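Local coordinates for NDP-rhamnosyltransferase (Saccharopolyspora spinosa, PDB 3TSA), which belongs to the GT-B glycosyltransferases and is built from two Rossmann-like domains, each with a parallel beta sheet flanked by helices, at residues V4-L9 and M16-L21; I223-M228 and L239-A244. One frame throughout, in Å; residues are numbered along the deposited sequence.

Interaction 1 (V4-L9 and M16-L21); sequences VLVVPL and MAMVPL
Met-18 reaches from the turn ahead of helix 19-27 to strand 3-7 and the residue after it, where its buried methyl CE settles on Val-6 and Pro-8. The closer touch is with Val-6: CG1 of Val-6 and CE of Met-18 lie 3.5 Å apart, the two side chains meeting tip to tip. With chi1 at 178° Val-6 places CG1 opposite its backbone N, and this is the branch that meets the methionine. The sulfur follows behind the methyl, Met-18 SD standing 4.1 Å from Val-6 CG1. The Met-18 chain turns at chi3 (-74°), which carries CE on to Pro-8, where it lies 3.8 Å from the ring carbon CB. This is the first beta-alpha connection of the N-terminal Rossmann-like domain of a GT-B fold: strand 3-7 lies inside its parallel sheet, between strands 31-36 and 117-121, and the chain passes through helix 12-16 and a type I turn, Met-16 to Val-19, before helix 19-27 starts. Inside that turn Val-19 N donates to Met-16 O at 3.1 Å. Met-18 also packs on His-141 of strand 138-141, and Pro-8 on Leu-40 of helix 38-46.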
ATOM      1  N   VAL A   4      -4.760 -10.436  10.904  1.00 15.39           N
ATOM      2  CA  VAL A   4      -5.882  -9.518  11.012  1.00 13.65           C
ATOM      3  C   VAL A   4      -6.803  -9.626   9.815  1.00 15.74           C
ATOM      4  O   VAL A   4      -6.391  -9.221   8.717  1.00 16.95           O
ATOM      5  CB  VAL A   4      -5.376  -8.044  11.177  1.00 12.20           C
ATOM      6  CG1 VAL A   4      -6.599  -7.011  11.409  1.00 13.91           C
ATOM      7  CG2 VAL A   4      -4.309  -8.002  12.269  1.00 16.72           C
ATOM      8  N   LEU A   5      -8.071 -10.021  10.058  1.00 13.75           N
ATOM      9  CA  LEU A   5      -9.094 -10.017   8.974  1.00 14.98           C
ATOM     10  C   LEU A   5      -9.837  -8.701   9.064  1.00 16.21           C
ATOM     11  O   LEU A   5     -10.414  -8.426  10.165  1.00 14.56           O
ATOM     12  CB  LEU A   5     -10.092 -11.184   9.119  1.00 17.15           C
ATOM     13  CG  LEU A   5     -11.151 -11.373   8.017  1.00 17.87           C
ATOM     14  CD1 LEU A   5     -10.508 -11.568   6.636  1.00 19.48           C
ATOM     15  CD2 LEU A   5     -12.046 -12.605   8.329  1.00 18.04           C
ATOM     16  N   VAL A   6      -9.867  -7.973   7.967  1.00 14.94           N
ATOM     17  CA  VAL A   6     -10.464  -6.679   7.935  1.00 15.43           C
ATOM     18  C   VAL A   6     -11.839  -6.807   7.268  1.00 15.74           C
ATOM     19  O   VAL A   6     -11.971  -7.437   6.180  1.00 16.59           O
ATOM     20  CB  VAL A   6      -9.577  -5.741   7.156  1.00 12.94           C
ATOM     21  CG1 VAL A   6     -10.216  -4.323   7.050  1.00 15.37           C
ATOM     22  CG2 VAL A   6      -8.190  -5.755   7.770  1.00 13.99           C
ATOM     23  N   VAL A   7     -12.863  -6.284   7.942  1.00 15.57           N
ATOM     24  CA  VAL A   7     -14.239  -6.466   7.513  1.00 16.71           C
ATOM     25  C   VAL A   7     -14.837  -5.077   7.329  1.00 16.86           C
ATOM     26  O   VAL A   7     -15.304  -4.472   8.294  1.00 15.96           O
ATOM     27  CB  VAL A   7     -15.010  -7.200   8.590  1.00 16.37           C
ATOM     28  CG1 VAL A   7     -16.419  -7.491   8.171  1.00 15.81           C
ATOM     29  CG2 VAL A   7     -14.271  -8.506   8.957  1.00 18.13           C
ATOM     30  N   PRO A   8     -14.725  -4.510   6.100  1.00 17.43           N
ATOM     31  CA  PRO A   8     -15.253  -3.203   5.881  1.00 19.77           C
ATOM     32  C   PRO A   8     -16.654  -3.288   5.301  1.00 20.40           C
ATOM     33  O   PRO A   8     -17.079  -4.367   4.843  1.00 20.46           O
ATOM     34  CB  PRO A   8     -14.272  -2.630   4.878  1.00 21.53           C
ATOM     35  CG  PRO A   8     -13.833  -3.859   4.072  1.00 23.08           C
ATOM     36  CD  PRO A   8     -13.800  -4.956   5.026  1.00 19.66           C
ATOM     37  N   LEU A   9     -17.383  -2.173   5.349  1.00 23.16           N
ATOM     38  CA  LEU A   9     -18.596  -2.034   4.564  1.00 25.86           C
ATOM     39  C   LEU A   9     -18.190  -1.901   3.112  1.00 26.20           C
ATOM     40  O   LEU A   9     -17.071  -1.430   2.828  1.00 25.04           O
ATOM     41  CB  LEU A   9     -19.284  -0.727   4.912  1.00 27.10           C
ATOM     42  CG  LEU A   9     -20.419  -0.613   5.912  1.00 31.47           C
ATOM     43  CD1 LEU A   9     -20.923   0.827   5.705  1.00 33.68           C
ATOM     44  CD2 LEU A   9     -21.456  -1.672   5.751  1.00 29.76           C
ATOM     45  N   MET A  16     -10.651   2.932   2.702  1.00 16.00           N
ATOM     46  CA  MET A  16      -9.517   3.856   2.664  1.00 15.66           C
ATOM     47  C   MET A  16      -9.149   4.411   4.033  1.00 14.89           C
ATOM     48  O   MET A  16      -7.967   4.638   4.299  1.00 14.60           O
ATOM     49  CB  MET A  16      -9.788   4.996   1.661  1.00 17.53           C
ATOM     50  CG  MET A  16      -9.516   4.520   0.166  1.00 22.52           C
ATOM     51  SD  MET A  16     -10.299   5.706  -0.914  1.00 32.10           S
ATOM     52  CE  MET A  16      -8.893   6.787  -1.047  1.00 22.33           C
ATOM     53  N   ALA A  17     -10.162   4.654   4.885  1.00 14.40           N
ATOM     54  CA  ALA A  17      -9.940   5.155   6.246  1.00 13.01           C
ATOM     55  C   ALA A  17      -9.088   4.142   7.063  1.00 12.70           C
ATOM     56  O   ALA A  17      -8.474   4.541   7.991  1.00 14.89           O
ATOM     57  CB  ALA A  17     -11.279   5.354   6.975  1.00 14.65           C
ATOM     58  N   MET A  18      -9.056   2.859   6.645  1.00 13.94           N
ATOM     59  CA  MET A  18      -8.305   1.837   7.398  1.00 12.93           C
ATOM     60  C   MET A  18      -6.964   1.542   6.758  1.00 13.98           C
ATOM     61  O   MET A  18      -6.197   0.748   7.287  1.00 12.43           O
ATOM     62  CB  MET A  18      -9.091   0.542   7.430  1.00 13.97           C
ATOM     63  CG  MET A  18     -10.407   0.803   8.200  1.00 17.93           C
ATOM     64  SD  MET A  18     -11.180  -0.691   8.782  1.00 28.75           S
ATOM     65  CE  MET A  18     -11.698  -1.119   7.261  1.00  9.87           C
ATOM     66  N   VAL A  19      -6.698   2.138   5.595  1.00 13.84           N
ATOM     67  CA  VAL A  19      -5.498   1.661   4.834  1.00 13.42           C
ATOM     68  C   VAL A  19      -4.146   1.904   5.567  1.00 13.00           C
ATOM     69  O   VAL A  19      -3.336   0.947   5.683  1.00 10.87           O
ATOM     70  CB  VAL A  19      -5.506   2.209   3.400  1.00 12.81           C
ATOM     71  CG1 VAL A  19      -4.095   2.277   2.823  1.00 13.12           C
ATOM     72  CG2 VAL A  19      -6.441   1.459   2.451  1.00 12.71           C
ATOM     73  N   PRO A  20      -3.930   3.100   6.136  1.00 13.76           N
ATOM     74  CA  PRO A  20      -2.693   3.366   6.845  1.00 14.13           C
ATOM     75  C   PRO A  20      -2.508   2.374   8.028  1.00 13.50           C
ATOM     76  O   PRO A  20      -1.334   1.937   8.319  1.00 14.37           O
ATOM     77  CB  PRO A  20      -2.924   4.804   7.344  1.00 13.92           C
ATOM     78  CG  PRO A  20      -3.656   5.404   6.148  1.00 15.96           C
ATOM     79  CD  PRO A  20      -4.636   4.360   5.801  1.00 15.92           C
ATOM     80  N   LEU A  21      -3.612   2.059   8.739  1.00 13.27           N
ATOM     81  CA  LEU A  21      -3.514   1.074   9.825  1.00 13.22           C
ATOM     82  C   LEU A  21      -3.135  -0.327   9.269  1.00 15.21           C
ATOM     83  O   LEU A  21      -2.342  -1.069   9.886  1.00 13.06           O
ATOM     84  CB  LEU A  21      -4.844   0.993  10.615  1.00 14.58           C
ATOM     85  CG  LEU A  21      -4.819   0.094  11.848  1.00 17.66           C
ATOM     86  CD1 LEU A  21      -3.700   0.422  12.882  1.00 20.96           C
ATOM     87  CD2 LEU A  21      -6.176   0.208  12.564  1.00 18.36           C
TER

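Interaction 2 (I223-M228 and L239-A244)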
ATOM      1  N   ILE A 223     -12.359  21.742  -5.416  1.00 11.96           N
ATOM      2  CA  ILE A 223     -13.679  21.134  -5.338  1.00 12.32           C
ATOM      3  C   ILE A 223     -13.427  19.663  -5.494  1.00 14.55           C
ATOM      4  O   ILE A 223     -12.892  19.221  -6.526  1.00 14.93           O
ATOM      5  CB  ILE A 223     -14.631  21.657  -6.470  1.00 11.19           C
ATOM      6  CG1 ILE A 223     -14.856  23.146  -6.295  1.00 13.18           C
ATOM      7  CG2 ILE A 223     -15.925  20.803  -6.477  1.00 10.45           C
ATOM      8  CD1 ILE A 223     -15.496  23.739  -7.621  1.00 13.80           C
ATOM      9  N   CYS A 224     -13.761  18.902  -4.433  1.00 14.36           N
ATOM     10  CA  CYS A 224     -13.435  17.483  -4.380  1.00 16.30           C
ATOM     11  C   CYS A 224     -14.660  16.724  -3.858  1.00 18.00           C
ATOM     12  O   CYS A 224     -15.147  16.971  -2.696  1.00 15.79           O
ATOM     13  CB  CYS A 224     -12.242  17.301  -3.482  1.00 15.90           C
ATOM     14  SG  CYS A 224     -11.750  15.521  -3.518  1.00 21.67           S
ATOM     15  N   MET A 225     -15.237  15.941  -4.772  1.00 18.29           N
ATOM     16  CA  MET A 225     -16.429  15.107  -4.518  1.00 20.30           C
ATOM     17  C   MET A 225     -16.137  13.693  -5.059  1.00 18.89           C
ATOM     18  O   MET A 225     -15.613  13.568  -6.178  1.00 22.45           O
ATOM     19  CB  MET A 225     -17.686  15.734  -5.150  1.00 20.21           C
ATOM     20  CG  MET A 225     -18.030  16.949  -4.354  1.00 24.71           C
ATOM     21  SD  MET A 225     -19.344  17.831  -5.113  1.00 27.53           S
ATOM     22  CE  MET A 225     -19.185  19.427  -4.270  1.00 24.56           C
ATOM     23  N   GLY A 226     -16.397  12.664  -4.247  1.00 19.64           N
ATOM     24  CA  GLY A 226     -16.119  11.266  -4.654  1.00 19.87           C
ATOM     25  C   GLY A 226     -17.191  10.564  -5.499  1.00 21.41           C
ATOM     26  O   GLY A 226     -18.276  11.100  -5.763  1.00 17.29           O
ATOM     27  N   ARG A 227     -16.847   9.376  -5.968  1.00 20.35           N
ATOM     28  CA  ARG A 227     -17.728   8.577  -6.736  1.00 21.69           C
ATOM     29  C   ARG A 227     -19.021   8.290  -5.996  1.00 21.35           C
ATOM     30  O   ARG A 227     -20.122   8.389  -6.574  1.00 20.95           O
ATOM     31  CB  ARG A 227     -16.962   7.289  -7.008  1.00 23.05           C
ATOM     32  CG  ARG A 227     -17.665   6.273  -7.842  1.00 25.34           C
ATOM     33  CD  ARG A 227     -16.671   5.205  -8.229  1.00 25.31           C
ATOM     34  NE  ARG A 227     -15.943   5.677  -9.424  1.00 33.05           N
ATOM     35  CZ  ARG A 227     -14.643   5.497  -9.657  1.00 37.41           C
ATOM     36  NH1 ARG A 227     -13.907   4.864  -8.772  1.00 39.70           N
ATOM     37  NH2 ARG A 227     -14.081   5.979 -10.787  1.00 39.54           N
ATOM     38  N   MET A 228     -18.927   7.862  -4.737  1.00 22.40           N
ATOM     39  CA  MET A 228     -20.208   7.389  -4.118  1.00 21.94           C
ATOM     40  C   MET A 228     -21.182   8.549  -4.003  1.00 21.11           C
ATOM     41  O   MET A 228     -22.346   8.354  -4.283  1.00 18.71           O
ATOM     42  CB  MET A 228     -20.066   6.723  -2.732  1.00 24.21           C
ATOM     43  CG  MET A 228     -19.389   5.376  -2.624  1.00 31.69           C
ATOM     44  SD  MET A 228     -20.084   3.926  -3.441  1.00 47.42           S
ATOM     45  CE  MET A 228     -21.743   3.855  -2.679  1.00 44.79           C
ATOM     46  N   LEU A 239     -21.962  20.955 -10.047  1.00 14.64           N
ATOM     47  CA  LEU A 239     -22.208  22.108 -10.929  1.00 15.42           C
ATOM     48  C   LEU A 239     -22.325  23.337 -10.055  1.00 14.74           C
ATOM     49  O   LEU A 239     -21.843  24.443 -10.442  1.00 15.82           O
ATOM     50  CB  LEU A 239     -23.543  21.867 -11.664  1.00 15.63           C
ATOM     51  CG  LEU A 239     -23.454  20.746 -12.704  1.00 21.84           C
ATOM     52  CD1 LEU A 239     -24.857  20.412 -13.336  1.00 27.36           C
ATOM     53  CD2 LEU A 239     -22.374  21.114 -13.766  1.00 26.70           C
ATOM     54  N   ARG A 240     -23.015  23.177  -8.908  1.00 14.59           N
ATOM     55  CA  ARG A 240     -23.243  24.319  -8.015  1.00 14.29           C
ATOM     56  C   ARG A 240     -21.937  24.848  -7.511  1.00 14.37           C
ATOM     57  O   ARG A 240     -21.746  26.053  -7.489  1.00 11.95           O
ATOM     58  CB  ARG A 240     -24.143  23.975  -6.820  1.00 13.82           C
ATOM     59  CG  ARG A 240     -25.622  23.854  -7.224  1.00 14.29           C
ATOM     60  CD  ARG A 240     -26.471  22.962  -6.307  1.00 15.95           C
ATOM     61  NE  ARG A 240     -27.879  22.889  -6.812  1.00 16.12           N
ATOM     62  CZ  ARG A 240     -28.800  22.007  -6.393  1.00 14.42           C
ATOM     63  NH1 ARG A 240     -28.513  21.047  -5.557  1.00 18.34           N
ATOM     64  NH2 ARG A 240     -30.013  22.039  -6.952  1.00 20.66           N
ATOM     65  N   ALA A 241     -21.021  23.974  -7.117  1.00 15.31           N
ATOM     66  CA  ALA A 241     -19.726  24.452  -6.580  1.00 14.29           C
ATOM     67  C   ALA A 241     -18.859  25.075  -7.643  1.00 15.12           C
ATOM     68  O   ALA A 241     -18.171  26.052  -7.375  1.00 15.57           O
ATOM     69  CB  ALA A 241     -18.933  23.247  -5.913  1.00 14.96           C
ATOM     70  N   VAL A 242     -18.847  24.481  -8.837  1.00 16.04           N
ATOM     71  CA  VAL A 242     -18.015  25.000  -9.969  1.00 15.28           C
ATOM     72  C   VAL A 242     -18.513  26.423 -10.341  1.00 14.74           C
ATOM     73  O   VAL A 242     -17.714  27.336 -10.528  1.00 15.84           O
ATOM     74  CB  VAL A 242     -18.091  24.077 -11.181  1.00 15.98           C
ATOM     75  CG1 VAL A 242     -17.518  24.821 -12.415  1.00 18.93           C
ATOM     76  CG2 VAL A 242     -17.182  22.877 -10.862  1.00 17.16           C
ATOM     77  N   ALA A 243     -19.825  26.612 -10.366  1.00 14.43           N
ATOM     78  CA  ALA A 243     -20.384  27.937 -10.730  1.00 16.05           C
ATOM     79  C   ALA A 243     -20.049  28.969  -9.652  1.00 17.12           C
ATOM     80  O   ALA A 243     -19.512  30.068  -9.927  1.00 19.89           O
ATOM     81  CB  ALA A 243     -21.888  27.825 -10.880  1.00 14.66           C
ATOM     82  N   ALA A 244     -20.292  28.631  -8.384  1.00 16.58           N
ATOM     83  CA  ALA A 244     -20.005  29.574  -7.335  1.00 16.49           C
ATOM     84  C   ALA A 244     -18.494  29.923  -7.297  1.00 16.45           C
ATOM     85  O   ALA A 244     -18.137  31.129  -7.113  1.00 16.98           O
ATOM     86  CB  ALA A 244     -20.476  28.983  -6.013  1.00 15.89           C
TER
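Ile-223, near the end of strand 219-224, lays its CD1 methyl on the backbone and side chains of Ala-241 and Val-242 in helix 236-246. The strand is inside the parallel sheet of the C-terminal Rossmann-like domain of the GT-B fold, and the helix packs over one face of that sheet. Ile-223 carries the tight part. Its CG1 is anti to the carbonyl carbon (chi1 -63°) and chi2 is extended at 166°, so the ethyl arm projects to the helix and CD1 lies 3.5 Å from Ala-241 O. That is van der Waals contact with a helix carbonyl. The same methyl meets Val-242 CG2 at 3.8 Å, while the other branch of the isoleucine, CG2, rests on Ala-241 CB at 3.9 Å. The small alanine methyl thus sits against both branches of Ile-223, and the CA atoms of Ile-223 and Ala-241 are 7.0 Å apart, the closest CA pair between the two segments. Ile-291 of strand 289-292 and Phe-346 of helix 343-354 also pack on Ala-241.

The contact thins as the chain leaves the strand. Gly-226, the N-cap of helix 227-233, and Arg-227 are exposed and do not touch residues 239-244; the Arg-227 guanidinium is instead held by a salt bridge from NH2 to Glu-260. On the helix, Leu-239 is exposed too, and Arg-240 leads its end away from the strand. Met-225 is extended beyond CG, with chi3 at -163°, which sends its methyl toward the helix; there CE stops 4.2 Å from Ala-241 CB.

How the interactions relate
Interaction 1 comes first along the chain and is complete before interaction 2 begins. Their centres lie 27 Å apart, on opposite sides of the chain's centre, yet their nearest atoms are about 9 Å apart. They share no sheet: strand 3-7 belongs to the seven-stranded parallel sheet, strand 219-224 to the six-stranded one, each the first of its sheet in chain order, with neighbours on both sides. Interaction 1 sets its strand against the residues leading into helix 19-27, interaction 2 against helix 236-246, so each helix follows its strand and the contacts occupy comparable places in the paired domains. Tyr-11, two residues beyond Leu-9, touches Met-228, a side-chain contact that bridges the two domains.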